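Local coordinates for probable transcriptional regulatory protein aq_1575 (Aquifex aeolicus, PDB 1LFP), which probably binds DNA and takes part in regulating transcription, at residues L153-A156 and I157-G160; I173-P177 and E178-E182; V183-N186 and L187-G191. All blocks are in the same frame, centred on the assembly; numbering follows the deposited sequence.

How the contacts relate
Three consecutive local contacts illustrate how short-range chemistry changes with position in a fold. Contact 1, the last turns of helix 149-159, is largely a surface contact; contacts 2 and 3 are partly buried and share helix 180-188, one at its start and the other at its end. Main-chain bonds run through all three. Contacts 1 and 3 both finish in Schellman motifs, whereas contact 2 turns strand 170-175 into a helix. Contact 3 alone has a salt bridge within its segments. Their facing side chains meet: V159 of contact 1 packs on N186 CB and on L187 and L190 of contact 3, and I173 of contact 2 touches both A156 and L187.

Contact 1. Residues L153-A156 and I157-G160; sequences LEKA and IEVG
I157 rests on the carbonyl of L153, one turn earlier in helix 149-159. Its CG1, anti to its own carbonyl carbon (chi1 -69°), lies 3.4 Å from L153 O, with CD1 close to the same oxygen, while the I157 amide gives that oxygen only a weak bond. A156 contributes chiefly through its main chain. Its methyl turns to V164 of the neighbouring strand 163-165, whereas A156 O accepts weak bonds from V159 N and from G160 N, the latter at 3.0 Å. G160, with positive phi, is the C-prime residue of a Schellman motif: its amide returns weakly to I157 O, and the next amide reaches A156 O. K155 runs alongside E158, with K155 CG 4.1 Å from E158 OE2. The extended lysine chain, however, takes NZ to E151 and L190 O instead. Sounder helical bonds join V159 N to K155 O at 2.9 Å and E158 N to E154 O at 2.8 Å. Main-chain bonding thus holds this turn together, while its charged side chains do little to join it: E154 OE1 and E158 OE2 stand 4.5 Å apart on the exposed side, where their like charges probably repel mildly.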
# COMPACT_ATOMS: atom_id res chain seq x y z
N LEU A 153 18.42 -10.40 -4.52
CA LEU A 153 17.79 -11.24 -5.53
C LEU A 153 17.98 -12.69 -5.08
O LEU A 153 17.04 -13.48 -5.14
CB LEU A 153 18.43 -10.99 -6.91
CG LEU A 153 17.62 -10.37 -8.07
CD1 LEU A 153 16.43 -9.57 -7.60
CD2 LEU A 153 18.54 -9.49 -8.89
N GLU A 154 19.17 -13.03 -4.58
CA GLU A 154 19.42 -14.39 -4.14
C GLU A 154 18.59 -14.73 -2.90
O GLU A 154 17.96 -15.79 -2.83
CB GLU A 154 20.90 -14.62 -3.83
CG GLU A 154 21.34 -14.13 -2.46
CD GLU A 154 22.56 -14.85 -1.91
OE1 GLU A 154 22.94 -14.58 -0.75
OE2 GLU A 154 23.12 -15.70 -2.64
N LYS A 155 18.59 -13.84 -1.91
CA LYS A 155 17.83 -14.12 -0.72
C LYS A 155 16.34 -14.29 -0.97
O LYS A 155 15.70 -15.14 -0.35
CB LYS A 155 18.09 -13.05 0.33
CG LYS A 155 19.44 -13.25 1.00
CD LYS A 155 19.76 -12.16 2.01
CE LYS A 155 21.22 -12.21 2.40
NZ LYS A 155 21.59 -11.04 3.26
N ALA A 156 15.79 -13.50 -1.88
CA ALA A 156 14.36 -13.61 -2.18
C ALA A 156 14.06 -15.03 -2.67
O ALA A 156 13.10 -15.68 -2.22
CB ALA A 156 13.95 -12.58 -3.22
N ILE A 157 14.92 -15.52 -3.56
CA ILE A 157 14.77 -16.87 -4.11
C ILE A 157 14.99 -17.89 -3.01
O ILE A 157 14.25 -18.89 -2.89
CB ILE A 157 15.81 -17.11 -5.23
CG1 ILE A 157 15.47 -16.25 -6.44
CG2 ILE A 157 15.84 -18.59 -5.62
CD1 ILE A 157 16.58 -16.19 -7.44
N GLU A 158 15.99 -17.64 -2.17
CA GLU A 158 16.31 -18.54 -1.09
C GLU A 158 15.14 -18.73 -0.14
O GLU A 158 14.91 -19.84 0.33
CB GLU A 158 17.55 -18.01 -0.33
CG GLU A 158 17.98 -18.86 0.82
CD GLU A 158 19.24 -18.31 1.52
OE1 GLU A 158 19.63 -18.90 2.54
OE2 GLU A 158 19.82 -17.31 1.05
N VAL A 159 14.37 -17.66 0.11
CA VAL A 159 13.25 -17.78 1.05
C VAL A 159 12.02 -18.32 0.32
O VAL A 159 11.06 -18.78 0.93
CB VAL A 159 12.89 -16.40 1.67
CG1 VAL A 159 11.65 -16.53 2.53
CG2 VAL A 159 14.06 -15.89 2.53
N GLY A 160 12.05 -18.24 -1.00
CA GLY A 160 10.94 -18.79 -1.78
C GLY A 160 9.82 -17.86 -2.22
O GLY A 160 8.65 -18.25 -2.19

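Contact 2. Residues I173-P177 and E178-E182; sequences IYTVP and EELYE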
# COMPACT_ATOMS: atom_id res chain seq x y z
N ILE A 173 9.25 -7.38 -3.05
CA ILE A 173 9.14 -8.82 -3.04
C ILE A 173 7.69 -9.18 -2.85
O ILE A 173 7.03 -8.66 -1.94
CB ILE A 173 9.96 -9.41 -1.88
CG1 ILE A 173 11.45 -9.23 -2.19
CG2 ILE A 173 9.63 -10.92 -1.70
CD1 ILE A 173 12.37 -9.55 -1.02
N TYR A 174 7.16 -10.04 -3.72
CA TYR A 174 5.78 -10.47 -3.59
C TYR A 174 5.74 -11.86 -3.06
O TYR A 174 6.61 -12.68 -3.38
CB TYR A 174 5.07 -10.48 -4.93
CG TYR A 174 4.72 -9.13 -5.43
CD1 TYR A 174 3.54 -8.52 -5.04
CD2 TYR A 174 5.54 -8.46 -6.33
CE1 TYR A 174 3.18 -7.30 -5.51
CE2 TYR A 174 5.17 -7.22 -6.83
CZ TYR A 174 3.99 -6.65 -6.42
OH TYR A 174 3.57 -5.44 -6.92
N THR A 175 4.70 -12.16 -2.29
CA THR A 175 4.57 -13.50 -1.71
C THR A 175 3.13 -13.99 -1.81
O THR A 175 2.24 -13.24 -2.20
CB THR A 175 4.93 -13.49 -0.20
OG1 THR A 175 3.80 -13.06 0.56
CG2 THR A 175 6.09 -12.52 0.07
N VAL A 176 2.94 -15.27 -1.47
CA VAL A 176 1.61 -15.90 -1.42
C VAL A 176 1.03 -15.11 -0.25
O VAL A 176 1.68 -14.99 0.80
CB VAL A 176 1.74 -17.42 -1.06
CG1 VAL A 176 0.42 -17.98 -0.56
CG2 VAL A 176 2.23 -18.17 -2.28
N PRO A 177 -0.20 -14.60 -0.37
CA PRO A 177 -0.70 -13.81 0.77
C PRO A 177 -0.65 -14.47 2.15
O PRO A 177 -0.24 -13.84 3.14
CB PRO A 177 -2.10 -13.36 0.31
CG PRO A 177 -2.52 -14.48 -0.63
CD PRO A 177 -1.26 -14.83 -1.38
N GLU A 178 -1.02 -15.74 2.23
CA GLU A 178 -1.00 -16.41 3.52
C GLU A 178 0.41 -16.60 4.09
O GLU A 178 0.55 -16.93 5.26
CB GLU A 178 -1.69 -17.78 3.42
CG GLU A 178 -3.20 -17.68 3.31
CD GLU A 178 -3.67 -17.28 1.92
OE1 GLU A 178 -4.87 -16.96 1.79
OE2 GLU A 178 -2.84 -17.30 0.97
N GLU A 179 1.44 -16.37 3.27
CA GLU A 179 2.83 -16.55 3.71
C GLU A 179 3.63 -15.28 3.85
O GLU A 179 4.86 -15.28 3.94
CB GLU A 179 3.53 -17.46 2.74
CG GLU A 179 2.71 -18.70 2.49
CD GLU A 179 3.53 -19.84 2.02
OE1 GLU A 179 4.30 -19.63 1.07
OE2 GLU A 179 3.40 -20.93 2.61
N LEU A 180 2.91 -14.18 3.88
CA LEU A 180 3.55 -12.89 3.99
C LEU A 180 4.46 -12.74 5.23
O LEU A 180 5.61 -12.31 5.11
CB LEU A 180 2.45 -11.83 4.02
CG LEU A 180 2.89 -10.46 4.51
CD1 LEU A 180 3.86 -9.88 3.47
CD2 LEU A 180 1.68 -9.53 4.69
N TYR A 181 3.95 -13.10 6.40
CA TYR A 181 4.74 -12.91 7.61
C TYR A 181 5.81 -13.96 7.77
O TYR A 181 6.85 -13.72 8.42
CB TYR A 181 3.81 -12.87 8.83
CG TYR A 181 2.79 -11.76 8.71
CD1 TYR A 181 3.18 -10.44 8.55
CD2 TYR A 181 1.43 -12.06 8.73
CE1 TYR A 181 2.22 -9.42 8.42
CE2 TYR A 181 0.48 -11.08 8.60
CZ TYR A 181 0.88 -9.76 8.45
OH TYR A 181 -0.10 -8.80 8.32
N GLU A 182 5.59 -15.11 7.14
CA GLU A 182 6.57 -16.17 7.23
C GLU A 182 7.75 -15.77 6.40
O GLU A 182 8.90 -15.99 6.79
CB GLU A 182 5.98 -17.48 6.72
CG GLU A 182 6.85 -18.68 6.97
CD GLU A 182 6.24 -19.95 6.40
OE1 GLU A 182 5.23 -20.44 6.95
OE2 GLU A 182 6.77 -20.44 5.38
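T175 OG1 lies over the start of helix 180-188, 3.4 Å from L180 CA, and the same hydroxyl donates to V176 O at 2.9 Å. With chi1 at 83°, OG1 sits between the backbone N and the carbonyl carbon, which brings it above the plane of the V176 carbonyl. E179 N, at the N-cap position, reaches V176 O from the opposite face at 2.8 Å, so two donors grip this one oxygen. Replacing T175 by a valine would probably leave V176 O with E179 N but without its hydroxyl donor, and the bend from strand to helix less firmly fixed. One residue on, L180 N bonds to P177 O at 3.3 Å, again from above the carbonyl plane.

E178 leads outward from the turn. Its CB stands beside the carbonyl carbon of P177, CG lies anti to its own carbonyl carbon, and the chain bends at chi2 (77°) and folds back alongside the proline ring. CD comes to 4.0 Å from P177 CG, and the tip splits: OE2 lies 3.3 Å from P177 CG and also touches V176 CG1, while OE1 forms a long, weak ion pair with R136. E179 CG also meets V176 CB and CG1, crossing it at a slant. P177 and L180 both pack on I199 of strand 196-203, which ties the turn to the four-stranded sheet. The chemistry implies a strand-to-helix corner set by main-chain carbonyls and one threonine hydroxyl, with the glutamates adding van der Waals contact, E179 mainly through CG and E178 through its carboxylate, probably with a slight electrostatic pull toward R136.

Contact 3. Residues V183-N186 and L187-G191; sequences VKEN and LEKLG
L187 N, E188 N and K189 N bond in turn to V183 O, K184 O and E185 O, each at 2.9 Å, and these regular i to i+4 bonds carry the C-terminal part of helix 180-188. Beyond them the main chain closes differently. L190 N goes back to L187 O and G191 N to E188 O, and with V192 N also returning to L187 O, the positive-phi G191 is the C-prime residue of a Schellman motif.

Charge comes next. K184 NZ and E188 OE2 form a salt bridge, long at 3.4 Å and weak as a hydrogen bond; K184 runs extended until its last torsion, chi4 -80°, turns NZ aside, and the stronger partner of NZ is E54 of helix 47-58, with which it forms a salt bridge. E188 CG takes the cramped place between its own N and carbonyl carbon (chi1 39°), which presses it to 3.1 Å from K184 O and swings the carboxylate back over the preceding turn. There E188 OE1 comes 3.8 Å from E185 OE2, the two carboxylates inclined 58° to each other; K184 probably eases this repulsion.

Apolar contact is simpler: V183 and L187 lie side by side, V183 CG1 to L187 CD1 3.8 Å. Separately, L190 CG makes a close carbon-oxygen approach to N186 O, at 3.0 Å.

V183 and L187 face the sheet, both touching I140 of strand 134-143, with T175 and I173 of strand 170-175 beside them. V159 of helix 149-159 packs against V183, N186, L187 and L190, so the two helices meet there.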
# COMPACT_ATOMS: atom_id res chain seq x y z
N VAL A 183 7.49 -15.20 5.22
CA VAL A 183 8.58 -14.77 4.36
C VAL A 183 9.33 -13.58 4.99
O VAL A 183 10.55 -13.53 4.98
CB VAL A 183 8.03 -14.39 2.97
CG1 VAL A 183 9.06 -13.63 2.16
CG2 VAL A 183 7.61 -15.67 2.26
N LYS A 184 8.59 -12.64 5.56
CA LYS A 184 9.17 -11.48 6.19
C LYS A 184 10.16 -11.95 7.26
O LYS A 184 11.31 -11.50 7.32
CB LYS A 184 8.08 -10.64 6.88
CG LYS A 184 8.62 -9.47 7.72
CD LYS A 184 7.43 -8.69 8.30
CE LYS A 184 7.87 -7.51 9.12
NZ LYS A 184 8.30 -7.89 10.49
N GLU A 185 9.68 -12.88 8.09
CA GLU A 185 10.47 -13.45 9.19
C GLU A 185 11.76 -14.10 8.67
O GLU A 185 12.86 -13.86 9.18
CB GLU A 185 9.64 -14.49 9.94
CG GLU A 185 10.14 -14.80 11.32
CD GLU A 185 9.23 -14.27 12.40
OE1 GLU A 185 8.09 -14.79 12.54
OE2 GLU A 185 9.64 -13.32 13.11
N ASN A 186 11.61 -14.92 7.64
CA ASN A 186 12.77 -15.60 7.07
C ASN A 186 13.77 -14.65 6.44
O ASN A 186 14.98 -14.92 6.43
CB ASN A 186 12.30 -16.64 6.06
CG ASN A 186 11.71 -17.87 6.74
OD1 ASN A 186 10.96 -18.62 6.13
ND2 ASN A 186 12.07 -18.08 8.00
N LEU A 187 13.28 -13.54 5.89
CA LEU A 187 14.16 -12.55 5.29
C LEU A 187 14.89 -11.78 6.40
O LEU A 187 16.07 -11.48 6.29
CB LEU A 187 13.38 -11.53 4.45
CG LEU A 187 12.91 -12.07 3.09
CD1 LEU A 187 11.89 -11.08 2.47
CD2 LEU A 187 14.15 -12.32 2.14
N GLU A 188 14.20 -11.42 7.47
CA GLU A 188 14.94 -10.68 8.50
C GLU A 188 15.94 -11.61 9.17
O GLU A 188 17.01 -11.16 9.58
CB GLU A 188 13.99 -10.01 9.51
CG GLU A 188 12.78 -10.77 9.95
CD GLU A 188 11.65 -9.84 10.42
OE1 GLU A 188 10.78 -10.29 11.20
OE2 GLU A 188 11.61 -8.66 10.00
N LYS A 189 15.60 -12.90 9.28
CA LYS A 189 16.48 -13.91 9.89
C LYS A 189 17.76 -14.09 9.07
O LYS A 189 18.73 -14.69 9.55
CB LYS A 189 15.72 -15.23 10.01
CG LYS A 189 16.41 -16.31 10.80
CD LYS A 189 15.48 -16.87 11.85
CE LYS A 189 14.15 -17.34 11.24
NZ LYS A 189 13.23 -17.92 12.27
N LEU A 190 17.76 -13.59 7.83
CA LEU A 190 18.92 -13.63 6.94
C LEU A 190 19.57 -12.26 6.82
O LEU A 190 20.41 -12.03 5.96
CB LEU A 190 18.54 -14.10 5.53
CG LEU A 190 17.78 -15.41 5.53
CD1 LEU A 190 17.55 -15.81 4.07
CD2 LEU A 190 18.51 -16.48 6.30
N GLY A 191 19.15 -11.32 7.68
CA GLY A 191 19.76 -10.00 7.67
C GLY A 191 19.16 -8.90 6.81
O GLY A 191 19.64 -7.77 6.81